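Local coordinates for protein aminopeptidase C (Lactobacillus rhamnosus, PDB 4K7C) that probably removes amino acids from the N-terminal ends of peptides as a cysteine aminopeptidase of the papain-like peptidase C1 family, at residues N109-N114 against L178-D183; T224-E229 against R241-Q246; D259-I264 against I413-L418; N265-D270 against T350-L355. All coordinates share one frame; numbering follows the deposited sequence. Where two conformers were deposited one is given.

Interaction 1: N109-N114 against L178-D183; sequences NYFYEN and LKLRKD
The F111 ring meets helix 170-192 at its edge: L180 O lies near the ring plane, 3.2 Å from F111 CE2. L180 CB packs against the same corner, 3.6 Å from F111 CE2. F111 CG is anti to the backbone N (chi1 173°), which sends the ring out toward L180. The F111 and L180 side chains run past one another head to tail. The Y112 ring is approached obliquely. L180 CD2 is 3.5 Å from Y112 CZ, and the leucine crosses the tyrosine at about a right angle. L180 therefore touches F111 through CB and Y112 through its CD2 branch. The D183 carboxylate plane is turned 54° from the Y112 ring. Y112 OH comes within 2.5 Å of D183 OD2, and it hydrogen-bonds to D211 on helix 197-219. K179, one turn before D183, bends at chi2 and chi4 to bring its amine back. K179 NZ bonds to D183 OD2 at 2.8 Å on the syn lone pair, forming a salt bridge. The same amine also pairs with E210 and D211. With three acids close to one lysine, the cluster may raise the pKa of one carboxylate. The helix axes are 10.5 Å apart at a crossing angle of -26°. Helix 197-219 closes over the polar edge. Near-parallel packing of this kind is characteristic of a helical bundle, probably the helical part of the papain-like fold in this family.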
# COMPACT_ATOMS: atom_id res chain seq x y z
N ASN A 109 20.22 -11.53 37.26
CA ASN A 109 20.67 -12.02 38.56
C ASN A 109 20.46 -13.53 38.77
O ASN A 109 21.39 -14.23 39.24
CB ASN A 109 19.93 -11.27 39.67
CG ASN A 109 20.52 -11.56 41.04
OD1 ASN A 109 21.72 -11.28 41.23
ND2 ASN A 109 19.74 -12.07 41.93
N TYR A 110 19.27 -13.99 38.41
CA TYR A 110 19.00 -15.44 38.39
C TYR A 110 20.01 -16.24 37.60
O TYR A 110 20.56 -17.20 38.13
CB TYR A 110 17.54 -15.75 37.95
CG TYR A 110 16.99 -17.02 38.52
CD1 TYR A 110 16.23 -16.99 39.67
CD2 TYR A 110 17.19 -18.24 37.92
CE1 TYR A 110 15.69 -18.11 40.22
CE2 TYR A 110 16.65 -19.40 38.50
CZ TYR A 110 15.93 -19.32 39.65
OH TYR A 110 15.35 -20.41 40.26
N PHE A 111 20.33 -15.78 36.38
CA PHE A 111 21.32 -16.39 35.55
C PHE A 111 22.71 -16.42 36.23
O PHE A 111 23.39 -17.44 36.23
CB PHE A 111 21.38 -15.67 34.19
CG PHE A 111 22.51 -16.14 33.31
CD1 PHE A 111 22.37 -17.26 32.50
CD2 PHE A 111 23.67 -15.40 33.24
CE1 PHE A 111 23.45 -17.65 31.69
CE2 PHE A 111 24.73 -15.78 32.49
CZ PHE A 111 24.63 -16.92 31.67
N TYR A 112 23.12 -15.30 36.80
CA TYR A 112 24.44 -15.24 37.43
C TYR A 112 24.50 -16.25 38.58
O TYR A 112 25.54 -16.88 38.82
CB TYR A 112 24.75 -13.87 37.94
CG TYR A 112 24.87 -12.79 36.91
CD1 TYR A 112 25.45 -13.02 35.65
CD2 TYR A 112 24.43 -11.48 37.18
CE1 TYR A 112 25.63 -12.00 34.71
CE2 TYR A 112 24.60 -10.45 36.26
CZ TYR A 112 25.15 -10.69 35.00
OH TYR A 112 25.33 -9.68 34.03
N GLU A 113 23.43 -16.36 39.33
CA GLU A 113 23.41 -17.26 40.49
C GLU A 113 23.46 -18.71 39.98
O GLU A 113 24.10 -19.60 40.60
CB GLU A 113 22.21 -16.99 41.41
CG GLU A 113 22.37 -15.70 42.21
CD GLU A 113 23.54 -15.79 43.18
OE1 GLU A 113 23.69 -16.92 43.76
OE2 GLU A 113 24.28 -14.79 43.36
N ASN A 114 22.79 -18.97 38.87
CA ASN A 114 22.87 -20.31 38.24
C ASN A 114 24.24 -20.66 37.72
O ASN A 114 24.70 -21.83 37.86
CB ASN A 114 21.79 -20.51 37.17
CG ASN A 114 20.44 -20.86 37.78
OD1 ASN A 114 20.38 -21.39 38.88
ND2 ASN A 114 19.34 -20.58 37.06
N LEU A 178 24.28 -11.61 25.13
CA LEU A 178 25.72 -11.51 24.87
C LEU A 178 26.42 -11.08 26.16
O LEU A 178 27.40 -11.70 26.64
CB LEU A 178 25.96 -10.53 23.79
CG LEU A 178 27.36 -9.93 23.64
CD1 LEU A 178 28.44 -10.99 23.51
CD2 LEU A 178 27.46 -8.92 22.51
N LYS A 179 25.82 -10.07 26.78
CA LYS A 179 26.34 -9.52 28.06
C LYS A 179 26.40 -10.64 29.15
O LYS A 179 27.44 -10.83 29.84
CB LYS A 179 25.47 -8.34 28.54
CG LYS A 179 25.87 -7.75 29.89
CD LYS A 179 27.28 -7.24 29.95
CE LYS A 179 27.52 -6.25 31.08
NZ LYS A 179 27.09 -6.76 32.35
N LEU A 180 25.33 -11.39 29.31
CA LEU A 180 25.25 -12.41 30.32
C LEU A 180 26.23 -13.51 30.08
O LEU A 180 26.95 -13.94 31.01
CB LEU A 180 23.87 -12.98 30.46
CG LEU A 180 22.76 -12.04 30.88
CD1 LEU A 180 21.42 -12.73 30.78
CD2 LEU A 180 23.03 -11.46 32.30
N ARG A 181 26.38 -13.88 28.81
CA ARG A 181 27.41 -14.91 28.47
C ARG A 181 28.85 -14.47 28.74
O ARG A 181 29.69 -15.23 29.27
CB ARG A 181 27.21 -15.36 27.00
CG ARG A 181 26.03 -16.23 26.76
CD ARG A 181 25.91 -16.53 25.27
NE ARG A 181 24.72 -17.33 25.01
CZ ARG A 181 23.75 -17.08 24.14
NH1 ARG A 181 23.73 -15.97 23.38
NH2 ARG A 181 22.82 -18.01 23.99
N LYS A 182 29.19 -13.24 28.44
CA LYS A 182 30.46 -12.67 28.68
C LYS A 182 30.72 -12.66 30.17
O LYS A 182 31.81 -12.97 30.62
CB LYS A 182 30.52 -11.24 28.19
CG LYS A 182 31.81 -10.55 28.56
CD LYS A 182 31.87 -9.14 28.03
CE LYS A 182 33.29 -8.59 28.23
NZ LYS A 182 33.34 -8.10 29.58
N ASP A 183 29.72 -12.22 30.91
CA ASP A 183 29.82 -12.23 32.39
C ASP A 183 29.93 -13.66 32.98
O ASP A 183 30.60 -13.87 34.02
CB ASP A 183 28.64 -11.49 32.98
CG ASP A 183 28.69 -10.00 32.79
OD1 ASP A 183 29.78 -9.43 32.50
OD2 ASP A 183 27.60 -9.39 32.98

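Interaction 2: T224-E229 against R241-Q246; sequences TKFDFE and RELTPQ
Strand 226-231 and the end of strand 237-243 run antiparallel, with F226 and L243 as a hydrogen-bonded pair, before the second chain turns into helix 245-253. F226 N donates to L243 O at 2.8 Å (156°), and L243 N returns a bond to F226 O at 2.9 Å. The strand bends sharply at E242, where E242 N is held by D227 OD1 at 2.8 Å. That bond is nearly straight (166°) and uses the anti lone pair. D227 OD2 also meets R241 NE in a weak, long salt bridge of 3.4 Å, while the arginine pairs with D375 of the third subunit. K225 and E242 lie side by side, and K225 NZ bonds to the syn lone pair of E242 OE1 at 2.8 Å. F226 and L243 point to the same side of the sheet. L243 CB sits over one face of the F226 ring, 4.2 Å from its centroid, as a CH-pi contact. L243 CD1 reaches back to F228 CB at 3.7 Å. F248 and Y252 of the following helix pack on L243. Together these features mark a two-stranded beta hairpin whose apolar face is covered by the helix that follows it, with T244 as the helix N-cap.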
# COMPACT_ATOMS: atom_id res chain seq x y z
N THR A 224 8.45 4.97 40.66
CA THR A 224 8.36 4.71 42.07
C THR A 224 7.15 5.43 42.77
O THR A 224 6.67 5.00 43.81
CB THR A 224 9.66 5.17 42.78
OG1 THR A 224 9.95 6.53 42.41
CG2 THR A 224 10.86 4.25 42.38
N LYS A 225 6.69 6.50 42.21
CA LYS A 225 5.61 7.29 42.78
C LYS A 225 4.86 8.00 41.66
O LYS A 225 5.49 8.64 40.79
CB LYS A 225 6.24 8.33 43.69
CG LYS A 225 5.24 9.28 44.31
CD LYS A 225 5.87 10.07 45.43
CE LYS A 225 5.92 11.54 45.07
NZ LYS A 225 6.37 12.27 46.28
N PHE A 226 3.52 7.92 41.64
CA PHE A 226 2.79 8.64 40.56
C PHE A 226 1.38 8.98 41.01
O PHE A 226 0.82 8.35 41.94
CB PHE A 226 2.72 7.73 39.33
CG PHE A 226 2.09 6.37 39.62
CD1 PHE A 226 2.84 5.34 40.15
CD2 PHE A 226 0.81 6.16 39.39
CE1 PHE A 226 2.27 4.10 40.45
CE2 PHE A 226 0.20 4.93 39.63
CZ PHE A 226 0.94 3.88 40.18
N ASP A 227 0.78 9.92 40.30
CA ASP A 227 -0.65 10.21 40.41
C ASP A 227 -1.43 9.46 39.34
O ASP A 227 -0.92 9.27 38.23
CB ASP A 227 -0.90 11.69 40.24
CG ASP A 227 -0.39 12.52 41.36
OD1 ASP A 227 0.12 12.04 42.41
OD2 ASP A 227 -0.56 13.75 41.19
N PHE A 228 -2.63 9.02 39.68
CA PHE A 228 -3.50 8.28 38.77
C PHE A 228 -4.78 9.12 38.59
O PHE A 228 -5.46 9.37 39.58
CB PHE A 228 -3.81 6.97 39.41
CG PHE A 228 -4.70 6.04 38.59
CD1 PHE A 228 -4.54 5.91 37.21
CD2 PHE A 228 -5.59 5.24 39.22
CE1 PHE A 228 -5.33 5.05 36.48
CE2 PHE A 228 -6.35 4.31 38.52
CZ PHE A 228 -6.22 4.23 37.14
N GLU A 229 -5.06 9.59 37.36
CA GLU A 229 -6.25 10.35 37.06
C GLU A 229 -7.02 9.59 35.94
O GLU A 229 -6.39 9.10 35.01
CB GLU A 229 -5.85 11.71 36.47
CG GLU A 229 -5.19 12.70 37.40
CD GLU A 229 -4.94 14.06 36.76
OE1 GLU A 229 -5.88 14.87 36.67
OE2 GLU A 229 -3.74 14.39 36.49
N ARG A 241 -3.57 10.45 44.36
CA ARG A 241 -2.24 11.00 44.39
C ARG A 241 -1.17 10.24 45.16
O ARG A 241 -1.48 9.51 46.10
CB ARG A 241 -2.34 12.44 44.84
CG ARG A 241 -3.21 13.25 43.84
CD ARG A 241 -3.29 14.65 44.26
NE ARG A 241 -2.15 15.37 43.73
CZ ARG A 241 -2.02 16.68 43.95
NH1 ARG A 241 -0.96 17.30 43.49
NH2 ARG A 241 -2.96 17.32 44.63
N GLU A 242 0.06 10.35 44.70
CA GLU A 242 1.22 9.77 45.36
C GLU A 242 1.13 8.23 45.65
O GLU A 242 1.50 7.72 46.69
CB GLU A 242 1.39 10.52 46.66
CG GLU A 242 1.47 12.01 46.41
CD GLU A 242 2.52 12.57 47.27
OE1 GLU A 242 3.62 12.81 46.71
OE2 GLU A 242 2.25 12.63 48.50
N LEU A 243 0.59 7.53 44.68
CA LEU A 243 0.60 6.07 44.69
C LEU A 243 2.03 5.58 44.42
O LEU A 243 2.86 6.27 43.79
CB LEU A 243 -0.37 5.56 43.66
CG LEU A 243 -1.87 5.73 43.86
CD1 LEU A 243 -2.62 5.52 42.57
CD2 LEU A 243 -2.35 4.75 44.90
N THR A 244 2.32 4.34 44.91
CA THR A 244 3.47 3.60 44.47
C THR A 244 2.94 2.39 43.63
O THR A 244 1.72 2.08 43.67
CB THR A 244 4.38 3.14 45.59
OG1 THR A 244 3.81 1.97 46.18
CG2 THR A 244 4.60 4.22 46.59
N PRO A 245 3.85 1.67 42.93
CA PRO A 245 3.41 0.43 42.23
C PRO A 245 2.80 -0.56 43.21
O PRO A 245 1.81 -1.25 42.91
CB PRO A 245 4.72 -0.06 41.57
CG PRO A 245 5.42 1.25 41.22
CD PRO A 245 5.20 2.07 42.50
N GLN A 246 3.33 -0.60 44.42
CA GLN A 246 2.78 -1.50 45.43
C GLN A 246 1.48 -1.05 46.05
O GLN A 246 0.59 -1.86 46.16
CB GLN A 246 3.85 -1.90 46.44
CG GLN A 246 5.04 -2.52 45.70
CD GLN A 246 6.02 -3.18 46.60
OE1 GLN A 246 7.09 -2.63 46.93
NE2 GLN A 246 5.66 -4.36 47.07

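Interaction 3: D259-I264 against I413-L418; sequences DYQSII and ISKKYL
Y260 and S414 point to one side of the sheet, while Q261 and I413 point to the other. The Y260 ring lies beside S414, with S414 OG 3.4 Å from Y260 CE1 in an oblique approach. D259 CB lies over one face of that ring, toward its rim. On the other side, Q261 and K415 cross obliquely. K415 runs extended from CG and passes along the D259 carbonyl, and its CE comes 3.8 Å from Q261 OE1. The K415 amine then bonds to the backbone O of D258. Q261 CG is anti to the backbone N (chi1 -180°), and its chain bends at chi2. This turns NE2 back to the next carbonyl, S262 O, at 2.9 Å. I263 also faces the second segment. Its CD1 tip reaches I413 CB at 3.7 Å and L418 CD2 at 4.0 Å. F301 and L304 of helix 298-310 also touch I263.

The backbone carries the pairing. Q261 N bonds to I413 O at 2.9 Å, and I413 N bonds back to Q261 O, meeting it from above the carbonyl plane. K415 N reaches D259 O at 2.8 Å, almost straight (171°) and nearly along the C=O axis. Water 1 donates to D259 O and accepts from K416 N, so the carbonyl is gripped twice. After S414 the chain curls into a 3-10 turn. The pairing joins strand 260-264 to the end of strand 408-414, about 150 residues on, consistent with the beta-rich domain of a papain-like peptidase.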
# COMPACT_ATOMS: atom_id res chain seq x y z
N ASP A 259 -3.37 -17.16 46.96
CA ASP A 259 -4.63 -17.78 46.80
C ASP A 259 -4.65 -18.61 45.50
O ASP A 259 -5.65 -19.26 45.30
CB ASP A 259 -5.74 -16.72 46.64
CG ASP A 259 -6.09 -16.01 47.95
OD1 ASP A 259 -5.56 -16.43 48.97
OD2 ASP A 259 -6.93 -15.07 47.87
N TYR A 260 -3.58 -18.58 44.67
CA TYR A 260 -3.63 -19.14 43.24
C TYR A 260 -2.74 -20.33 43.10
O TYR A 260 -1.63 -20.32 43.58
CB TYR A 260 -3.30 -18.04 42.17
CG TYR A 260 -4.26 -16.88 42.32
CD1 TYR A 260 -5.56 -16.98 41.92
CD2 TYR A 260 -3.89 -15.74 43.02
CE1 TYR A 260 -6.47 -15.96 42.14
CE2 TYR A 260 -4.81 -14.70 43.25
CZ TYR A 260 -6.07 -14.83 42.82
OH TYR A 260 -6.97 -13.86 43.06
N GLN A 261 -3.22 -21.34 42.42
CA GLN A 261 -2.43 -22.52 42.18
C GLN A 261 -2.33 -22.80 40.64
O GLN A 261 -3.33 -22.89 39.96
CB GLN A 261 -3.04 -23.69 42.90
CG GLN A 261 -2.32 -25.01 42.75
CD GLN A 261 -0.93 -24.95 43.28
OE1 GLN A 261 -0.71 -24.61 44.47
NE2 GLN A 261 0.01 -25.31 42.48
N SER A 262 -1.11 -23.01 40.22
CA SER A 262 -0.80 -23.50 38.89
C SER A 262 -1.15 -24.97 38.86
O SER A 262 -0.63 -25.74 39.66
CB SER A 262 0.63 -23.25 38.52
OG SER A 262 0.90 -23.86 37.24
N ILE A 263 -2.02 -25.32 37.95
CA ILE A 263 -2.46 -26.71 37.71
C ILE A 263 -2.00 -27.11 36.33
O ILE A 263 -2.17 -26.32 35.38
CB ILE A 263 -3.96 -26.76 37.89
CG1 ILE A 263 -4.24 -26.45 39.41
CG2 ILE A 263 -4.49 -28.13 37.57
CD1 ILE A 263 -5.66 -26.29 39.72
N ILE A 264 -1.40 -28.31 36.24
CA ILE A 264 -0.98 -28.84 34.91
C ILE A 264 -1.70 -30.12 34.62
O ILE A 264 -2.28 -30.72 35.54
CB ILE A 264 0.55 -29.00 34.79
CG1 ILE A 264 1.14 -30.03 35.77
CG2 ILE A 264 1.19 -27.66 34.90
CD1 ILE A 264 2.62 -30.35 35.62
N ILE A 413 -5.82 -21.70 38.91
CA ILE A 413 -7.09 -21.74 39.62
C ILE A 413 -6.99 -21.20 41.08
O ILE A 413 -5.98 -21.49 41.72
CB ILE A 413 -7.61 -23.18 39.62
CG1 ILE A 413 -7.82 -23.67 38.13
CG2 ILE A 413 -8.88 -23.30 40.38
CD1 ILE A 413 -8.92 -22.98 37.41
N SER A 414 -8.00 -20.44 41.53
CA SER A 414 -8.06 -20.04 42.96
C SER A 414 -8.29 -21.27 43.79
O SER A 414 -9.17 -22.09 43.51
CB SER A 414 -9.09 -19.00 43.35
OG SER A 414 -9.18 -17.96 42.46
N LYS A 415 -7.41 -21.41 44.77
CA LYS A 415 -7.36 -22.55 45.70
C LYS A 415 -8.72 -22.89 46.33
O LYS A 415 -9.02 -24.07 46.61
CB LYS A 415 -6.27 -22.30 46.75
CG LYS A 415 -4.85 -22.52 46.28
CD LYS A 415 -3.84 -22.09 47.37
CE LYS A 415 -2.48 -22.21 46.88
NZ LYS A 415 -1.48 -21.70 47.84
N LYS A 416 -9.54 -21.86 46.55
CA LYS A 416 -10.84 -22.08 47.13
C LYS A 416 -11.79 -22.96 46.30
O LYS A 416 -12.79 -23.42 46.80
CB LYS A 416 -11.52 -20.76 47.35
CG LYS A 416 -11.90 -20.03 46.10
CD LYS A 416 -12.27 -18.62 46.49
CE LYS A 416 -12.86 -17.87 45.34
NZ LYS A 416 -13.54 -16.68 45.94
N TYR A 417 -11.50 -23.15 45.00
CA TYR A 417 -12.33 -24.00 44.15
C TYR A 417 -11.87 -25.42 44.23
O TYR A 417 -12.56 -26.29 43.71
CB TYR A 417 -12.22 -23.52 42.68
CG TYR A 417 -12.74 -22.16 42.48
CD1 TYR A 417 -14.08 -21.85 42.84
CD2 TYR A 417 -11.96 -21.18 41.94
CE1 TYR A 417 -14.58 -20.57 42.67
CE2 TYR A 417 -12.43 -19.90 41.78
CZ TYR A 417 -13.73 -19.60 42.14
OH TYR A 417 -14.20 -18.33 42.00
N LEU A 418 -10.71 -25.66 44.86
CA LEU A 418 -10.12 -26.99 44.96
C LEU A 418 -10.74 -27.81 46.12
O LEU A 418 -10.91 -27.28 47.19
CB LEU A 418 -8.65 -26.89 45.25
CG LEU A 418 -7.66 -26.34 44.24
CD1 LEU A 418 -6.20 -26.51 44.71
CD2 LEU A 418 -7.84 -27.12 42.99
O HOH W 1 -8.40 -19.03 46.85

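Interaction 4: N265-D270 against T350-L355; sequences NAPTAD and TKAERL
An inverse gamma turn centred on P267 packs against the first turn of helix 351-356, which begins with a capping box. In the box, E353 N donates to T350 OG1 at 3.0 Å, and T350 N donates to E353 OE1 at 3.0 Å. The helix then presents K351, A352 and L355 to the loop. K351 CG is anti to the backbone N (chi1 -172°) and the chain beyond it is fully extended. It crosses the P267 ring at about a right angle, with 4.0 Å between K351 CG and P267 CG. Its tip donates from NZ to N265 OD1 at 2.8 Å, in the amide plane and on a lone pair. The same amine also bonds to the backbone O atoms of D405 and V408, so three oxygens hold it. A352 CB presses on P267 O at 3.4 Å. L355 CD1 touches P267 CD, and T268 CG2 lies against A352 CB at 3.9 Å. T268 OG1 donates to the syn lone pair of D270 OD1 at 2.7 Å, within the loop. N265 O is buried without a partner. The loop follows strand 260-264. Its N265 side chain rests on helix 298-310, and Y409 of strand 408-414 packs on both K351 and L355.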
# COMPACT_ATOMS: atom_id res chain seq x y z
N ASN A 265 -1.68 -30.52 33.34
CA ASN A 265 -2.15 -31.83 32.92
C ASN A 265 -1.08 -32.37 32.00
O ASN A 265 -1.05 -32.03 30.80
CB ASN A 265 -3.47 -31.76 32.19
CG ASN A 265 -3.90 -33.07 31.67
OD1 ASN A 265 -4.07 -33.28 30.47
ND2 ASN A 265 -4.10 -34.03 32.61
N ALA A 266 -0.16 -33.14 32.57
CA ALA A 266 0.92 -33.72 31.87
C ALA A 266 0.86 -35.26 32.13
O ALA A 266 1.31 -35.74 33.19
CB ALA A 266 2.17 -33.10 32.33
N PRO A 267 0.19 -36.00 31.25
CA PRO A 267 -0.21 -37.36 31.55
C PRO A 267 0.90 -38.39 31.27
O PRO A 267 0.69 -39.41 30.62
CB PRO A 267 -1.40 -37.58 30.66
CG PRO A 267 -1.10 -36.72 29.43
CD PRO A 267 -0.52 -35.47 30.05
N THR A 268 2.06 -38.12 31.76
CA THR A 268 3.23 -38.94 31.48
C THR A 268 3.57 -39.77 32.70
O THR A 268 3.12 -39.49 33.82
CB THR A 268 4.40 -38.10 30.99
OG1 THR A 268 4.69 -37.05 31.90
CG2 THR A 268 4.10 -37.53 29.56
N ALA A 269 4.32 -40.83 32.46
CA ALA A 269 4.56 -41.82 33.55
C ALA A 269 5.38 -41.25 34.72
O ALA A 269 5.22 -41.69 35.86
CB ALA A 269 5.22 -43.04 32.97
N ASP A 270 6.26 -40.30 34.46
CA ASP A 270 7.08 -39.69 35.51
C ASP A 270 6.29 -38.69 36.39
O ASP A 270 6.86 -38.11 37.30
CB ASP A 270 8.29 -38.97 34.89
CG ASP A 270 7.90 -37.77 33.98
OD1 ASP A 270 6.92 -37.91 33.17
OD2 ASP A 270 8.61 -36.70 34.02
N THR A 350 -0.68 -39.49 21.12
CA THR A 350 -1.33 -39.13 22.32
C THR A 350 -0.62 -37.91 22.96
O THR A 350 0.51 -37.57 22.63
CB THR A 350 -1.24 -40.29 23.37
OG1 THR A 350 0.12 -40.47 23.80
CG2 THR A 350 -1.85 -41.66 22.84
N LYS A 351 -1.27 -37.30 23.95
CA LYS A 351 -0.74 -36.14 24.65
C LYS A 351 0.56 -36.53 25.34
O LYS A 351 1.55 -35.82 25.27
CB LYS A 351 -1.81 -35.62 25.61
CG LYS A 351 -1.46 -34.29 26.28
CD LYS A 351 -2.63 -33.76 27.02
CE LYS A 351 -2.40 -32.37 27.55
NZ LYS A 351 -3.71 -31.85 28.10
N ALA A 352 0.59 -37.71 25.97
CA ALA A 352 1.83 -38.17 26.59
C ALA A 352 2.95 -38.36 25.60
O ALA A 352 4.12 -38.08 25.85
CB ALA A 352 1.58 -39.47 27.33
N GLU A 353 2.63 -39.02 24.48
CA GLU A 353 3.68 -39.21 23.43
C GLU A 353 4.16 -37.85 22.91
O GLU A 353 5.36 -37.69 22.68
CB GLU A 353 3.14 -40.01 22.28
CG GLU A 353 2.91 -41.46 22.64
CD GLU A 353 2.11 -42.22 21.62
OE1 GLU A 353 1.41 -41.63 20.75
OE2 GLU A 353 2.13 -43.46 21.69
N ARG A 354 3.25 -36.87 22.66
CA ARG A 354 3.75 -35.58 22.17
C ARG A 354 4.69 -34.87 23.13
O ARG A 354 5.68 -34.33 22.74
CB ARG A 354 2.61 -34.65 21.83
CG ARG A 354 1.71 -35.10 20.72
CD ARG A 354 0.86 -33.92 20.24
NE ARG A 354 -0.32 -34.32 19.50
CZ ARG A 354 -1.47 -34.70 20.04
NH1 ARG A 354 -1.74 -34.59 21.37
NH2 ARG A 354 -2.42 -35.02 19.20
N LEU A 355 4.44 -35.00 24.44
CA LEU A 355 5.38 -34.45 25.43
C LEU A 355 6.68 -35.17 25.42
O LEU A 355 7.72 -34.53 25.43
CB LEU A 355 4.77 -34.50 26.89
CG LEU A 355 3.53 -33.54 27.06
CD1 LEU A 355 2.69 -33.74 28.30
CD2 LEU A 355 4.02 -32.10 27.08

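Overall arrangement
Interaction 1 comes first along the chain, then interaction 2. Interaction 3 follows and encloses interaction 4 in sequence. Interactions 3 and 4 adjoin through strand 260-264 and the loop after it, with centres 21 Å apart. Interaction 3 includes the end of strand 408-414, interaction 4 packs on Y409 of it, and both touch helix 298-310. Interaction 1 lies among helices, its centre 33 Å from each of the others. Interaction 2 sits on an outlying hairpin, its centre about 30 Å from that of interaction 3 and about 46 Å from that of interaction 4, which lies on the opposite side of the chain's centre. Helix 245-253 leads from it toward strand 260-264. In the six-chain assembly, interactions 1, 2 and 4 touch neighbouring subunits.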